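Long-range contact in uncharacterized protein (Vibrio parahaemolyticus M0605, PDB 3X0T), which is probably one component of a plasmid-encoded, pore-forming binary toxin that makes its marine bacterial host virulent: residues D42-I53 with S71-L82. Sequence-based numbering, arbitrary orientation.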
# COMPACT_ATOMS: atom_id res chain seq x y z
N ASP A 42 -1.48 2.02 7.03
CA ASP A 42 -2.34 3.19 6.95
C ASP A 42 -1.67 4.20 6.03
O ASP A 42 -0.46 4.32 5.98
CB ASP A 42 -2.55 3.90 8.31
CG ASP A 42 -2.90 2.94 9.36
OD1 ASP A 42 -3.78 2.15 9.17
OD2 ASP A 42 -2.23 3.03 10.43
N ILE A 43 -2.48 4.92 5.26
CA ILE A 43 -1.97 5.99 4.41
C ILE A 43 -2.54 7.35 4.91
O ILE A 43 -3.76 7.47 5.08
CB ILE A 43 -2.38 5.78 2.94
CG1 ILE A 43 -1.90 7.01 2.11
CG2 ILE A 43 -3.87 5.48 2.70
CD1 ILE A 43 -2.06 6.83 0.60
N GLU A 44 -1.62 8.32 5.12
CA GLU A 44 -2.03 9.71 5.39
C GLU A 44 -1.69 10.49 4.12
O GLU A 44 -0.56 10.57 3.70
CB GLU A 44 -1.20 10.24 6.60
CG GLU A 44 -1.51 11.67 6.90
CD GLU A 44 -0.57 12.30 7.92
OE1 GLU A 44 0.51 11.70 8.27
OE2 GLU A 44 -0.85 13.46 8.30
N ASN A 45 -2.74 11.11 3.57
CA ASN A 45 -2.54 11.95 2.39
C ASN A 45 -2.14 13.35 2.81
O ASN A 45 -2.95 14.02 3.48
CB ASN A 45 -3.84 11.95 1.63
CG ASN A 45 -3.75 12.77 0.33
OD1 ASN A 45 -2.80 13.54 0.12
ND2 ASN A 45 -4.72 12.54 -0.55
N THR A 46 -0.90 13.77 2.52
CA THR A 46 -0.35 15.04 3.00
C THR A 46 -0.25 16.06 1.83
O THR A 46 0.39 17.12 2.01
CB THR A 46 0.97 14.86 3.67
OG1 THR A 46 1.91 14.44 2.67
CG2 THR A 46 0.91 13.89 4.83
N GLY A 47 -0.86 15.74 0.72
CA GLY A 47 -0.88 16.65 -0.45
C GLY A 47 -2.23 17.31 -0.57
O GLY A 47 -3.03 17.33 0.36
N ARG A 48 -2.43 17.97 -1.69
CA ARG A 48 -3.63 18.84 -1.88
C ARG A 48 -4.75 18.13 -2.60
O ARG A 48 -5.87 18.62 -2.55
CB ARG A 48 -3.26 20.14 -2.65
CG ARG A 48 -2.17 20.94 -1.93
CD ARG A 48 -2.07 22.32 -2.53
NE ARG A 48 -3.16 23.23 -2.05
CZ ARG A 48 -4.20 23.62 -2.78
NH1 ARG A 48 -4.36 23.20 -4.05
NH2 ARG A 48 -5.03 24.43 -2.18
N GLY A 49 -4.49 17.01 -3.26
CA GLY A 49 -5.52 16.32 -4.02
C GLY A 49 -5.64 14.88 -3.56
O GLY A 49 -4.86 14.38 -2.78
N GLU A 50 -6.62 14.20 -4.14
CA GLU A 50 -6.91 12.81 -3.71
C GLU A 50 -5.88 11.81 -4.29
O GLU A 50 -5.27 12.05 -5.35
CB GLU A 50 -8.29 12.37 -4.15
CG GLU A 50 -8.49 12.20 -5.61
CD GLU A 50 -9.92 12.01 -6.06
OE1 GLU A 50 -10.91 12.07 -5.30
OE2 GLU A 50 -10.07 11.92 -7.31
N LEU A 51 -5.76 10.66 -3.67
CA LEU A 51 -4.91 9.54 -4.09
C LEU A 51 -5.73 8.27 -4.02
O LEU A 51 -6.56 8.10 -3.12
CB LEU A 51 -3.71 9.43 -3.14
CG LEU A 51 -2.76 10.64 -3.11
CD1 LEU A 51 -1.78 10.54 -1.96
CD2 LEU A 51 -2.10 10.85 -4.41
N THR A 52 -5.41 7.31 -4.91
CA THR A 52 -5.94 5.94 -4.74
C THR A 52 -4.87 5.02 -4.14
O THR A 52 -3.72 5.11 -4.58
CB THR A 52 -6.38 5.40 -6.09
OG1 THR A 52 -7.50 6.19 -6.52
CG2 THR A 52 -6.83 3.94 -6.00
N ILE A 53 -5.21 4.21 -3.16
CA ILE A 53 -4.32 3.17 -2.70
C ILE A 53 -4.88 1.83 -3.12
O ILE A 53 -6.10 1.59 -3.02
CB ILE A 53 -4.08 3.27 -1.18
CG1 ILE A 53 -2.92 2.34 -0.77
CG2 ILE A 53 -5.34 3.07 -0.35
CD1 ILE A 53 -2.44 2.58 0.65
N SER A 71 -9.02 -1.58 -3.39
CA SER A 71 -8.75 -0.24 -3.86
C SER A 71 -9.54 0.78 -3.04
O SER A 71 -10.69 0.47 -2.70
CB SER A 71 -9.11 -0.13 -5.33
OG SER A 71 -8.71 1.10 -5.91
N HIS A 72 -9.02 1.93 -2.73
CA HIS A 72 -9.77 2.94 -1.98
C HIS A 72 -9.18 4.32 -2.31
O HIS A 72 -7.98 4.48 -2.48
CB HIS A 72 -9.61 2.67 -0.48
CG HIS A 72 -10.47 3.53 0.35
ND1 HIS A 72 -11.78 3.23 0.64
CD2 HIS A 72 -10.20 4.71 0.95
CE1 HIS A 72 -12.29 4.22 1.37
NE2 HIS A 72 -11.34 5.09 1.60
N VAL A 73 -10.06 5.35 -2.32
CA VAL A 73 -9.65 6.73 -2.61
C VAL A 73 -9.52 7.46 -1.32
O VAL A 73 -10.46 7.44 -0.47
CB VAL A 73 -10.59 7.43 -3.56
CG1 VAL A 73 -10.18 8.89 -3.75
CG2 VAL A 73 -10.69 6.70 -4.87
N VAL A 74 -8.43 8.18 -1.10
CA VAL A 74 -8.12 8.92 0.09
C VAL A 74 -8.01 10.41 -0.22
O VAL A 74 -7.19 10.80 -1.02
CB VAL A 74 -6.78 8.41 0.71
CG1 VAL A 74 -6.52 9.07 2.03
CG2 VAL A 74 -6.81 6.85 0.85
N GLN A 75 -8.85 11.25 0.39
CA GLN A 75 -8.82 12.71 0.14
C GLN A 75 -7.68 13.41 0.91
O GLN A 75 -7.09 12.81 1.80
CB GLN A 75 -10.13 13.35 0.53
CG GLN A 75 -11.31 12.71 -0.15
CD GLN A 75 -11.22 12.96 -1.66
OE1 GLN A 75 -10.87 14.07 -2.16
NE2 GLN A 75 -11.48 11.92 -2.44
N ARG A 76 -7.44 14.69 0.58
CA ARG A 76 -6.32 15.41 1.25
C ARG A 76 -6.55 15.37 2.74
O ARG A 76 -7.72 15.48 3.14
CB ARG A 76 -6.12 16.87 0.65
CG ARG A 76 -7.22 17.85 1.02
CD ARG A 76 -6.85 19.27 0.70
NE ARG A 76 -5.80 19.70 1.62
CZ ARG A 76 -5.01 20.77 1.58
NH1 ARG A 76 -5.21 21.65 0.61
NH2 ARG A 76 -4.11 20.95 2.57
N ASP A 77 -5.45 15.28 3.47
CA ASP A 77 -5.44 15.33 4.93
C ASP A 77 -6.06 14.06 5.58
O ASP A 77 -6.05 14.00 6.83
CB ASP A 77 -6.11 16.55 5.53
CG ASP A 77 -5.81 17.86 4.83
OD1 ASP A 77 -4.69 18.19 4.41
OD2 ASP A 77 -6.76 18.62 4.69
N GLU A 78 -6.66 13.14 4.84
CA GLU A 78 -7.27 11.98 5.48
C GLU A 78 -6.23 10.89 5.71
O GLU A 78 -5.23 10.78 4.97
CB GLU A 78 -8.33 11.32 4.57
CG GLU A 78 -9.60 12.15 4.31
CD GLU A 78 -10.65 11.37 3.45
OE1 GLU A 78 -10.39 10.34 2.68
OE2 GLU A 78 -11.74 11.94 3.62
N THR A 79 -6.53 10.08 6.72
CA THR A 79 -5.79 8.86 6.95
C THR A 79 -6.72 7.68 6.80
O THR A 79 -7.86 7.70 7.28
CB THR A 79 -5.13 8.83 8.32
OG1 THR A 79 -4.25 9.96 8.43
CG2 THR A 79 -4.45 7.62 8.58
N TYR A 80 -6.29 6.63 6.12
CA TYR A 80 -7.10 5.48 5.82
C TYR A 80 -6.38 4.16 6.10
O TYR A 80 -5.20 4.07 5.79
CB TYR A 80 -7.48 5.48 4.35
CG TYR A 80 -8.20 4.28 3.92
CD1 TYR A 80 -9.55 4.11 4.30
CD2 TYR A 80 -7.58 3.26 3.18
CE1 TYR A 80 -10.25 2.98 3.90
CE2 TYR A 80 -8.30 2.15 2.76
CZ TYR A 80 -9.64 2.02 3.15
OH TYR A 80 -10.33 0.88 2.73
N HIS A 81 -7.07 3.18 6.70
CA HIS A 81 -6.44 1.86 7.00
C HIS A 81 -6.75 0.87 5.93
O HIS A 81 -7.91 0.57 5.61
CB HIS A 81 -7.04 1.34 8.32
CG HIS A 81 -6.50 -0.02 8.62
ND1 HIS A 81 -5.20 -0.23 9.06
CD2 HIS A 81 -7.03 -1.24 8.51
CE1 HIS A 81 -4.95 -1.53 9.21
NE2 HIS A 81 -6.05 -2.17 8.89
N LEU A 82 -5.69 0.41 5.23
CA LEU A 82 -5.81 -0.64 4.24
C LEU A 82 -5.41 -1.94 4.89
O LEU A 82 -4.23 -2.22 5.15
CB LEU A 82 -4.84 -0.33 3.07
CG LEU A 82 -4.79 -1.37 1.96
CD1 LEU A 82 -6.16 -1.59 1.36
CD2 LEU A 82 -3.77 -1.01 0.92
O HOH W 1 -3.41 14.81 8.58
O HOH W 2 -2.52 17.69 3.17
O HOH W 3 -11.28 15.28 -4.48
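Two antiparallel ladders, one in each sheet of a β-sandwich, join D42-I53 to S71-L82: strand 42-45 pairs with 79-82 at the edge of one sheet, and 51-53 with 71-74 at the edge of the other. Both segments cross from sheet to sheet, the register shifting by two residues between the ladders. N45 shows how one side chain can tie such crossings together. Its amide, with CG trans to N (chi1 -178°), reaches across its own loop to the end of strand 71-74. ND2 donates to V74 O (3.1 Å) and to G49 O (2.9 Å), both lying close to the amide plane, while OD1 accepts from G47 N in an Asx turn, so the flat group is fixed in rotation. ND2 meets V74 O from well above the carbonyl plane; L51 N (3.0 Å from V74 O) comes from the opposite face, nearer that plane. Between the sheets, I43 CG2 meets V74 CG2 at 3.7 Å, and I53 CD1 touches L82 CD2 at 3.8 Å; I43 continues this core onto I108 and V96. On the outer surface, H81 ND1 points in its ring plane at D42 OD1 (2.8 Å), and NE2 is held by Q83. Where the loops leave the second ladder, Q75 NE2 gives a straight bond to the anti lone pair of E50 OE1 (2.9 Å). R76, inside the type II turn Q75-E78, sets its CB against G47 O, and R48 CA lies over one face of its guanidinium. Paired crossings between two four-stranded antiparallel sheets, each ordered 1-4-2-3, are the signature of the jelly roll.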